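Local coordinates for protein GlcNAc-alpha-1,4-Gal-releasing endo-beta-galactosidase (Clostridium perfringens, PDB 1UPS) that probably hydrolyses internal beta-galactosidic bonds of glycans to release GlcNAc-alpha-1,4-Gal, as a calcium-binding glycoside hydrolase of family 16, at residues T92-F101 / G247-A256; T199-P210 / Y230-I238. All coordinates share one frame; numbering follows the deposited sequence.

Contact 1. Residues T92-F101 / G247-A256; sequences TVRSSAIMSF and GTILNIYTDA
Strands 94-99 and 247-254 run antiparallel, 4.7 Å apart at their closest, in a regular ladder from R94 paired with T254 to M99 paired with I249. Side chains close off both ends of the ladder. At one, R94 bends at chi3 (-85°) and turns the side of its guanidinium to D255, NE and NH1 both gripping OD1, at 2.9 Å and 2.8 Å; the two flat groups are nearly coplanar, and H261 takes D255 OD2. At the other, S100 OG accepts from T248 N at 2.9 Å, standing in for a backbone carbonyl, and is bound to Y124 O. Between them, S95 OG lies over the centre of the Y253 ring and donates to I252 O at 2.9 Å from above the carbonyl plane, an oxygen already bound by S96 N. N251 ND2 donates to Y253 OH, which is also bonded to Y52 OH; W149 binds N251 OD1, and H145 stacks on the Y253 ring. A97 CB presses against N251 CB at 3.2 Å, and M99 lies alongside I249. On the other face I98 and L250 point together into the layer of strands 73-78 and 267-279, the two-sheet packing of the concanavalin-like beta-sandwich of family 16.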
loop_
_atom_site.group_PDB
_atom_site.type_symbol
_atom_site.label_atom_id
_atom_site.label_comp_id
_atom_site.label_asym_id
_atom_site.label_seq_id
_atom_site.Cartn_x
_atom_site.Cartn_y
_atom_site.Cartn_z
ATOM N N THR A 92 19.827 17.111 -11.020
ATOM C CA THR A 92 20.531 16.087 -11.778
ATOM C C THR A 92 19.999 14.670 -11.526
ATOM O O THR A 92 20.713 13.692 -11.733
ATOM C CB THR A 92 22.064 16.174 -11.568
ATOM O OG1 THR A 92 22.384 16.182 -10.160
ATOM C CG2 THR A 92 22.603 17.516 -12.086
ATOM N N VAL A 93 18.740 14.567 -11.112
ATOM C CA VAL A 93 18.102 13.242 -10.962
ATOM C C VAL A 93 18.015 12.551 -12.329
ATOM O O VAL A 93 17.643 13.173 -13.327
ATOM C CB VAL A 93 16.664 13.375 -10.406
ATOM C CG1 VAL A 93 15.911 12.025 -10.453
ATOM C CG2 VAL A 93 16.664 13.939 -8.959
ATOM N N ARG A 94 18.349 11.271 -12.374
ATOM C CA ARG A 94 18.180 10.503 -13.597
ATOM C C ARG A 94 17.077 9.495 -13.384
ATOM O O ARG A 94 16.955 8.948 -12.289
ATOM C CB ARG A 94 19.490 9.844 -13.959
ATOM C CG ARG A 94 20.525 10.960 -14.292
ATOM C CD ARG A 94 21.814 10.450 -14.756
ATOM N NE ARG A 94 22.728 10.096 -13.673
ATOM C CZ ARG A 94 23.916 9.572 -13.920
ATOM N NH1 ARG A 94 24.749 9.269 -12.940
ATOM N NH2 ARG A 94 24.272 9.355 -15.188
ATOM N N SER A 95 16.272 9.259 -14.414
ATOM C CA SER A 95 15.191 8.270 -14.304
ATOM C C SER A 95 14.831 7.749 -15.682
ATOM O O SER A 95 14.852 8.513 -16.651
ATOM C CB SER A 95 13.941 8.877 -13.617
ATOM O OG SER A 95 12.858 7.925 -13.523
ATOM N N SER A 96 14.511 6.457 -15.761
ATOM C CA SER A 96 13.915 5.879 -16.958
ATOM C C SER A 96 12.502 5.442 -16.593
ATOM O O SER A 96 12.315 4.540 -15.753
ATOM C CB SER A 96 14.716 4.674 -17.451
ATOM O OG SER A 96 15.888 5.091 -18.142
ATOM N N ALA A 97 11.510 6.035 -17.248
ATOM C CA ALA A 97 10.096 5.804 -16.871
ATOM C C ALA A 97 9.180 5.462 -18.050
ATOM O O ALA A 97 9.378 5.959 -19.176
ATOM C CB ALA A 97 9.538 7.060 -16.152
ATOM N N ILE A 98 8.156 4.647 -17.776
ATOM C CA ILE A 98 6.999 4.586 -18.665
ATOM C C ILE A 98 5.769 5.024 -17.882
ATOM O O ILE A 98 5.726 4.876 -16.645
ATOM C CB ILE A 98 6.818 3.189 -19.330
ATOM C CG1 ILE A 98 6.503 2.090 -18.291
ATOM C CG2 ILE A 98 8.066 2.840 -20.155
ATOM C CD1 ILE A 98 6.001 0.767 -18.905
ATOM N N MET A 99 4.779 5.581 -18.587
ATOM C CA MET A 99 3.551 6.013 -17.917
ATOM C C MET A 99 2.349 5.577 -18.719
ATOM O O MET A 99 2.433 5.516 -19.932
ATOM C CB MET A 99 3.507 7.538 -17.773
ATOM C CG MET A 99 4.785 8.188 -17.232
ATOM S SD MET A 99 4.510 9.849 -16.600
ATOM C CE MET A 99 3.862 10.683 -18.128
ATOM N N SER A 100 1.238 5.281 -18.041
ATOM C CA SER A 100 -0.004 4.864 -18.719
ATOM C C SER A 100 -0.906 6.046 -19.145
ATOM O O SER A 100 -2.099 5.865 -19.399
ATOM C CB SER A 100 -0.791 3.878 -17.839
ATOM O OG SER A 100 -1.445 4.556 -16.770
ATOM N N PHE A 101 -0.326 7.240 -19.239
ATOM C CA PHE A 101 -1.070 8.464 -19.584
ATOM C C PHE A 101 -0.065 9.532 -20.027
ATOM O O PHE A 101 1.159 9.376 -19.860
ATOM C CB PHE A 101 -1.837 8.988 -18.355
ATOM C CG PHE A 101 -0.924 9.390 -17.230
ATOM C CD1 PHE A 101 -0.445 8.431 -16.337
ATOM C CD2 PHE A 101 -0.466 10.708 -17.128
ATOM C CE1 PHE A 101 0.469 8.790 -15.327
ATOM C CE2 PHE A 101 0.438 11.082 -16.119
ATOM C CZ PHE A 101 0.905 10.112 -15.216
ATOM N N GLY A 247 -3.545 7.268 -12.870
ATOM C CA GLY A 247 -2.673 6.732 -13.901
ATOM C C GLY A 247 -1.489 6.053 -13.250
ATOM O O GLY A 247 -1.255 6.251 -12.060
ATOM N N THR A 248 -0.744 5.268 -14.034
ATOM C CA THR A 248 0.341 4.435 -13.509
ATOM C C THR A 248 1.686 4.857 -14.066
ATOM O O THR A 248 1.802 5.138 -15.258
ATOM C CB THR A 248 0.072 2.945 -13.897
ATOM O OG1 THR A 248 -1.117 2.502 -13.219
ATOM C CG2 THR A 248 1.198 2.010 -13.363
ATOM N N ILE A 249 2.697 4.859 -13.199
ATOM C CA ILE A 249 4.085 5.084 -13.622
ATOM C C ILE A 249 4.928 3.913 -13.144
ATOM O O ILE A 249 4.786 3.470 -11.999
ATOM C CB ILE A 249 4.637 6.414 -13.005
ATOM C CG1 ILE A 249 3.715 7.602 -13.378
ATOM C CG2 ILE A 249 6.132 6.613 -13.404
ATOM C CD1 ILE A 249 4.135 8.951 -12.763
ATOM N N LEU A 250 5.800 3.409 -14.023
ATOM C CA LEU A 250 6.777 2.402 -13.643
ATOM C C LEU A 250 8.142 2.971 -14.020
ATOM O O LEU A 250 8.383 3.286 -15.185
ATOM C CB LEU A 250 6.528 1.082 -14.408
ATOM C CG LEU A 250 5.382 0.228 -13.886
ATOM C CD1 LEU A 250 4.904 -0.779 -14.995
ATOM C CD2 LEU A 250 5.791 -0.501 -12.622
ATOM N N ASN A 251 9.025 3.117 -13.038
ATOM C CA ASN A 251 10.299 3.782 -13.300
ATOM C C ASN A 251 11.420 3.399 -12.339
ATOM O O ASN A 251 11.214 2.645 -11.373
ATOM C CB ASN A 251 10.121 5.325 -13.510
ATOM C CG ASN A 251 9.723 6.094 -12.253
ATOM O OD1 ASN A 251 9.190 5.540 -11.300
ATOM N ND2 ASN A 251 9.976 7.420 -12.271
ATOM N N ILE A 252 12.618 3.877 -12.655
ATOM C CA ILE A 252 13.794 3.602 -11.854
ATOM C C ILE A 252 14.609 4.891 -11.792
ATOM O O ILE A 252 14.574 5.677 -12.725
ATOM C CB ILE A 252 14.588 2.413 -12.452
ATOM C CG1 ILE A 252 15.769 2.037 -11.539
ATOM C CG2 ILE A 252 14.997 2.680 -13.938
ATOM C CD1 ILE A 252 16.368 0.616 -11.834
ATOM N N TYR A 253 15.298 5.113 -10.671
ATOM C CA TYR A 253 15.975 6.376 -10.422
ATOM C C TYR A 253 17.380 6.138 -9.905
ATOM O O TYR A 253 17.660 5.114 -9.247
ATOM C CB TYR A 253 15.308 7.090 -9.260
ATOM C CG TYR A 253 13.913 7.569 -9.433
ATOM C CD1 TYR A 253 12.834 6.702 -9.255
ATOM C CD2 TYR A 253 13.653 8.927 -9.717
ATOM C CE1 TYR A 253 11.506 7.181 -9.360
ATOM C CE2 TYR A 253 12.334 9.402 -9.831
ATOM C CZ TYR A 253 11.269 8.508 -9.646
ATOM O OH TYR A 253 9.959 8.950 -9.747
ATOM N N THR A 254 18.256 7.106 -10.161
ATOM C CA THR A 254 19.438 7.270 -9.306
ATOM C C THR A 254 19.799 8.756 -9.195
ATOM O O THR A 254 19.242 9.573 -9.934
ATOM C CB THR A 254 20.621 6.378 -9.773
ATOM O OG1 THR A 254 21.642 6.355 -8.745
ATOM C CG2 THR A 254 21.312 6.976 -11.027
ATOM N N ASP A 255 20.682 9.093 -8.250
ATOM C CA ASP A 255 21.068 10.494 -7.989
ATOM C C ASP A 255 19.889 11.352 -7.512
ATOM O O ASP A 255 19.858 12.575 -7.721
ATOM C CB ASP A 255 21.710 11.078 -9.236
ATOM C CG ASP A 255 22.960 10.322 -9.622
ATOM O OD1 ASP A 255 23.258 10.227 -10.835
ATOM O OD2 ASP A 255 23.688 9.775 -8.757
ATOM N N ALA A 256 18.947 10.686 -6.847
ATOM C CA ALA A 256 17.745 11.302 -6.308
ATOM C C ALA A 256 17.787 11.254 -4.783
ATOM O O ALA A 256 18.868 11.092 -4.184
ATOM C CB ALA A 256 16.491 10.584 -6.868
HETATM O O HOH W 1 23.044 12.857 -12.210
#

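Contact 2. Residues T199-P210 / Y230-I238; sequences TISEDKVPSGDP and YDNELFKVI
Y230, at the end of strand 225-230, donates its hydroxyl to a loop carbonyl, S207 O, at 2.8 Å. The bond lies in the carbonyl plane with a C=O...O angle of 159° and ties the loop after strand 199-204 to the turn that starts at Y230. With CG anti to the backbone N (chi1 178°), the tyrosine extends straight across to that loop. V205 crosses it at about a right angle and sets CB over one ring face, a CH-pi contact 4.0 Å from the centroid; D231 CG lies over the rim of the opposite face. P206 slides past in the reverse direction, CD reaching Y230 CD2 at 3.6 Å, and P210 CG touches the hydroxyl. Water 2 adds a second tie, bridging S207 OG and D231 OD1.

Strands 199-204 and 233-238 stay 9.4 Å apart at the axes, too far for a backbone ladder, and meet through side chains. F235 directs its ring edge at the carbonyls of D203 and K204, CE1 lying 3.5 Å from K204 O, while D203 CB packs obliquely against CZ. F235 and K236 form a classic beta bulge opposite F228, which turns both side chains toward the other layer. In one of its two modelled conformers K236 is fully extended and its NZ donates to S201 OG at 2.7 Å, so this bond is probably not permanent. Farther along, T199 CG2 and I238 CD1 meet tip to tip at 3.9 Å.

The type I' turn from Y230 to E233 connects strands 225-230 and 233-239, whose sheet lies against the one that ends at strand 199-204. From the neighbouring strand 181-187, W182 meets both Y230 and F235 and I184 touches K236, while F228 flanks K236 and I238.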
loop_
_atom_site.group_PDB
_atom_site.type_symbol
_atom_site.label_atom_id
_atom_site.label_comp_id
_atom_site.label_asym_id
_atom_site.label_seq_id
_atom_site.Cartn_x
_atom_site.Cartn_y
_atom_site.Cartn_z
ATOM N N THR A 199 2.535 8.971 4.613
ATOM C CA THR A 199 2.788 7.745 5.381
ATOM C C THR A 199 3.786 6.937 4.562
ATOM O O THR A 199 3.632 6.851 3.359
ATOM C CB THR A 199 1.477 6.959 5.699
ATOM O OG1 THR A 199 1.787 5.797 6.499
ATOM C CG2 THR A 199 0.798 6.399 4.429
ATOM N N ILE A 200 4.830 6.416 5.212
ATOM C CA ILE A 200 5.927 5.720 4.527
ATOM C C ILE A 200 6.394 4.580 5.447
ATOM O O ILE A 200 6.613 4.786 6.648
ATOM C CB ILE A 200 7.144 6.656 4.291
ATOM C CG1 ILE A 200 6.776 7.950 3.543
ATOM C CG2 ILE A 200 8.301 5.890 3.595
ATOM C CD1 ILE A 200 7.840 9.062 3.731
ATOM N N SER A 201 6.525 3.378 4.897
ATOM C CA SER A 201 7.192 2.298 5.627
ATOM C C SER A 201 8.102 1.518 4.702
ATOM O O SER A 201 7.898 1.520 3.498
ATOM C CB SER A 201 6.180 1.351 6.287
ATOM O OG SER A 201 5.332 0.740 5.326
ATOM N N GLU A 202 9.097 0.841 5.268
ATOM C CA GLU A 202 9.890 -0.071 4.454
ATOM C C GLU A 202 10.225 -1.275 5.317
ATOM O O GLU A 202 11.383 -1.561 5.665
ATOM C CB GLU A 202 11.112 0.606 3.809
ATOM C CG GLU A 202 12.008 1.355 4.766
ATOM C CD GLU A 202 12.988 2.328 4.085
ATOM O OE1 GLU A 202 13.069 2.457 2.814
ATOM O OE2 GLU A 202 13.682 3.007 4.863
ATOM N N ASP A 203 9.164 -1.986 5.649
ATOM C CA ASP A 203 9.285 -3.185 6.459
ATOM C C ASP A 203 10.038 -4.261 5.679
ATOM O O ASP A 203 10.053 -4.264 4.453
ATOM C CB ASP A 203 7.897 -3.707 6.823
ATOM C CG ASP A 203 7.109 -2.742 7.686
ATOM O OD1 ASP A 203 5.868 -2.858 7.697
ATOM O OD2 ASP A 203 7.625 -1.852 8.384
ATOM N N LYS A 204 10.672 -5.171 6.411
ATOM C CA LYS A 204 11.301 -6.341 5.815
ATOM C C LYS A 204 10.252 -7.307 5.260
ATOM O O LYS A 204 9.214 -7.570 5.925
ATOM C CB LYS A 204 12.141 -7.068 6.865
ATOM C CG LYS A 204 13.356 -6.244 7.324
ATOM C CD LYS A 204 14.251 -6.987 8.302
ATOM C CE LYS A 204 15.413 -6.083 8.718
ATOM N NZ LYS A 204 15.041 -5.214 9.886
ATOM N N VAL A 205 10.523 -7.843 4.069
ATOM C CA VAL A 205 9.663 -8.868 3.484
ATOM C C VAL A 205 9.747 -10.158 4.333
ATOM O O VAL A 205 10.791 -10.444 4.964
ATOM C CB VAL A 205 9.968 -9.142 1.976
ATOM C CG1 VAL A 205 9.753 -7.875 1.125
ATOM C CG2 VAL A 205 11.395 -9.691 1.780
ATOM N N PRO A 206 8.648 -10.903 4.405
ATOM C CA PRO A 206 8.609 -12.101 5.269
ATOM C C PRO A 206 9.393 -13.298 4.737
ATOM O O PRO A 206 9.694 -14.215 5.522
ATOM C CB PRO A 206 7.114 -12.422 5.362
ATOM C CG PRO A 206 6.534 -11.904 4.095
ATOM C CD PRO A 206 7.356 -10.634 3.749
ATOM N N SER A 207 9.707 -13.296 3.440
ATOM C CA SER A 207 10.427 -14.402 2.798
ATOM C C SER A 207 11.039 -13.942 1.494
ATOM O O SER A 207 10.593 -12.952 0.904
ATOM C CB SER A 207 9.486 -15.582 2.520
ATOM O OG SER A 207 8.383 -15.155 1.748
ATOM N N GLY A 208 12.065 -14.663 1.048
ATOM C CA GLY A 208 12.659 -14.391 -0.250
ATOM C C GLY A 208 13.688 -13.267 -0.264
ATOM O O GLY A 208 13.931 -12.598 0.749
ATOM N N ASP A 209 14.293 -13.096 -1.440
ATOM C CA ASP A 209 15.357 -12.135 -1.703
ATOM C C ASP A 209 14.940 -11.296 -2.912
ATOM O O ASP A 209 15.191 -11.681 -4.061
ATOM C CB ASP A 209 16.667 -12.895 -2.022
ATOM C CG ASP A 209 17.907 -12.002 -1.956
ATOM O OD1 ASP A 209 18.779 -12.073 -2.872
ATOM O OD2 ASP A 209 18.104 -11.196 -1.030
ATOM N N PRO A 210 14.251 -10.177 -2.679
ATOM C CA PRO A 210 13.685 -9.394 -3.787
ATOM C C PRO A 210 14.660 -8.961 -4.897
ATOM O O PRO A 210 14.171 -8.753 -5.997
ATOM C CB PRO A 210 13.101 -8.162 -3.074
ATOM C CG PRO A 210 12.656 -8.748 -1.736
ATOM C CD PRO A 210 13.875 -9.610 -1.367
ATOM N N TYR A 230 2.180 -9.279 -0.621
ATOM C CA TYR A 230 3.483 -9.773 -1.074
ATOM C C TYR A 230 3.367 -11.263 -1.260
ATOM O O TYR A 230 3.056 -11.979 -0.301
ATOM C CB TYR A 230 4.546 -9.502 -0.018
ATOM C CG TYR A 230 5.949 -10.013 -0.357
ATOM C CD1 TYR A 230 6.769 -9.305 -1.249
ATOM C CD2 TYR A 230 6.467 -11.172 0.257
ATOM C CE1 TYR A 230 8.066 -9.727 -1.540
ATOM C CE2 TYR A 230 7.775 -11.623 -0.033
ATOM C CZ TYR A 230 8.570 -10.882 -0.921
ATOM O OH TYR A 230 9.851 -11.296 -1.224
ATOM N N ASP A 231 3.624 -11.733 -2.484
ATOM C CA ASP A 231 3.450 -13.153 -2.813
ATOM C C ASP A 231 2.110 -13.668 -2.289
ATOM O O ASP A 231 2.028 -14.743 -1.669
ATOM C CB ASP A 231 4.629 -13.971 -2.275
ATOM C CG ASP A 231 5.904 -13.674 -3.018
ATOM O OD1 ASP A 231 6.983 -14.105 -2.556
ATOM O OD2 ASP A 231 5.904 -13.003 -4.075
ATOM N N ASN A 232 1.072 -12.877 -2.550
ATOM C CA ASN A 232 -0.328 -13.225 -2.251
ATOM C C ASN A 232 -0.745 -13.209 -0.783
ATOM O O ASN A 232 -1.825 -13.723 -0.453
ATOM C CB ASN A 232 -0.719 -14.586 -2.879
ATOM C CG ASN A 232 -0.555 -14.605 -4.384
ATOM O OD1 ASN A 232 -0.700 -13.566 -5.048
ATOM N ND2 ASN A 232 -0.267 -15.797 -4.944
ATOM N N GLU A 233 0.107 -12.672 0.093
ATOM C CA GLU A 233 -0.195 -12.585 1.529
ATOM C C GLU A 233 -0.213 -11.127 1.999
ATOM O O GLU A 233 0.682 -10.333 1.654
ATOM C CB GLU A 233 0.820 -13.380 2.370
ATOM C CG GLU A 233 0.532 -13.311 3.880
ATOM C CD GLU A 233 1.486 -14.144 4.734
ATOM O OE1 GLU A 233 2.576 -13.620 5.112
ATOM O OE2 GLU A 233 1.134 -15.317 5.041
ATOM N N LEU A 234 -1.220 -10.777 2.798
ATOM C CA LEU A 234 -1.374 -9.372 3.224
ATOM C C LEU A 234 -0.147 -8.875 3.998
ATOM O O LEU A 234 0.331 -9.555 4.927
ATOM C CB LEU A 234 -2.649 -9.222 4.066
ATOM C CG LEU A 234 -2.996 -7.783 4.467
ATOM C CD1 LEU A 234 -3.277 -6.894 3.249
ATOM C CD2 LEU A 234 -4.187 -7.801 5.415
ATOM N N PHE A 235 0.336 -7.683 3.623
ATOM C CA PHE A 235 1.613 -7.152 4.120
ATOM C C PHE A 235 1.425 -5.771 4.774
ATOM O O PHE A 235 2.106 -5.453 5.767
ATOM C CB PHE A 235 2.621 -7.086 2.950
ATOM C CG PHE A 235 3.988 -6.510 3.310
ATOM C CD1 PHE A 235 4.945 -7.293 3.945
ATOM C CD2 PHE A 235 4.315 -5.205 2.954
ATOM C CE1 PHE A 235 6.224 -6.767 4.243
ATOM C CE2 PHE A 235 5.580 -4.663 3.255
ATOM C CZ PHE A 235 6.529 -5.455 3.891
ATOM N N LYS A 236 0.484 -4.981 4.253
ATOM C CA LYS A 236 0.221 -3.611 4.754
ATOM C C LYS A 236 -1.203 -3.178 4.416
ATOM O O LYS A 236 -1.747 -3.550 3.370
ATOM C CB LYS A 236 1.194 -2.613 4.115
ATOM C CG LYS A 236 1.077 -1.193 4.685
ATOM C CD LYS A 236 2.125 -0.276 4.121
ATOM C CE LYS A 236 2.035 1.161 4.675
ATOM N NZ LYS A 236 3.198 2.021 4.194
ATOM N N VAL A 237 -1.787 -2.358 5.292
ATOM C CA VAL A 237 -3.101 -1.785 5.050
ATOM C C VAL A 237 -3.064 -0.297 5.345
ATOM O O VAL A 237 -2.504 0.122 6.363
ATOM C CB VAL A 237 -4.176 -2.408 5.980
ATOM C CG1 VAL A 237 -5.545 -1.774 5.726
ATOM C CG2 VAL A 237 -4.252 -3.897 5.791
ATOM N N ILE A 238 -3.636 0.489 4.429
ATOM C CA ILE A 238 -3.863 1.907 4.664
ATOM C C ILE A 238 -5.367 2.152 4.559
ATOM O O ILE A 238 -5.969 1.842 3.530
ATOM C CB ILE A 238 -3.090 2.746 3.632
ATOM C CG1 ILE A 238 -1.579 2.579 3.836
ATOM C CG2 ILE A 238 -3.549 4.244 3.689
ATOM C CD1 ILE A 238 -0.729 3.229 2.716
HETATM O O HOH W 2 7.515 -15.913 -0.732
#

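In the fold
The two contacts illustrate how a beta-sandwich is held together in two ways: contact 1 is pairing within a sheet, contact 2 packing between sheets. Strands 94-99 and 199-204 are the outermost strands of the same six-stranded antiparallel sheet, so the contacts mark its opposite edges, with centres 22 Å apart and nearest atoms about 11 Å apart. Strand 233-239 of contact 2 leads directly into strand 246-254 of contact 1, carrying the chain from one sheet to the other. The calcium ion bound by E37, N39, G72 and D272 lies nearer contact 1, about 12 Å from the L250 side chain, whereas contact 2 is remote from that site.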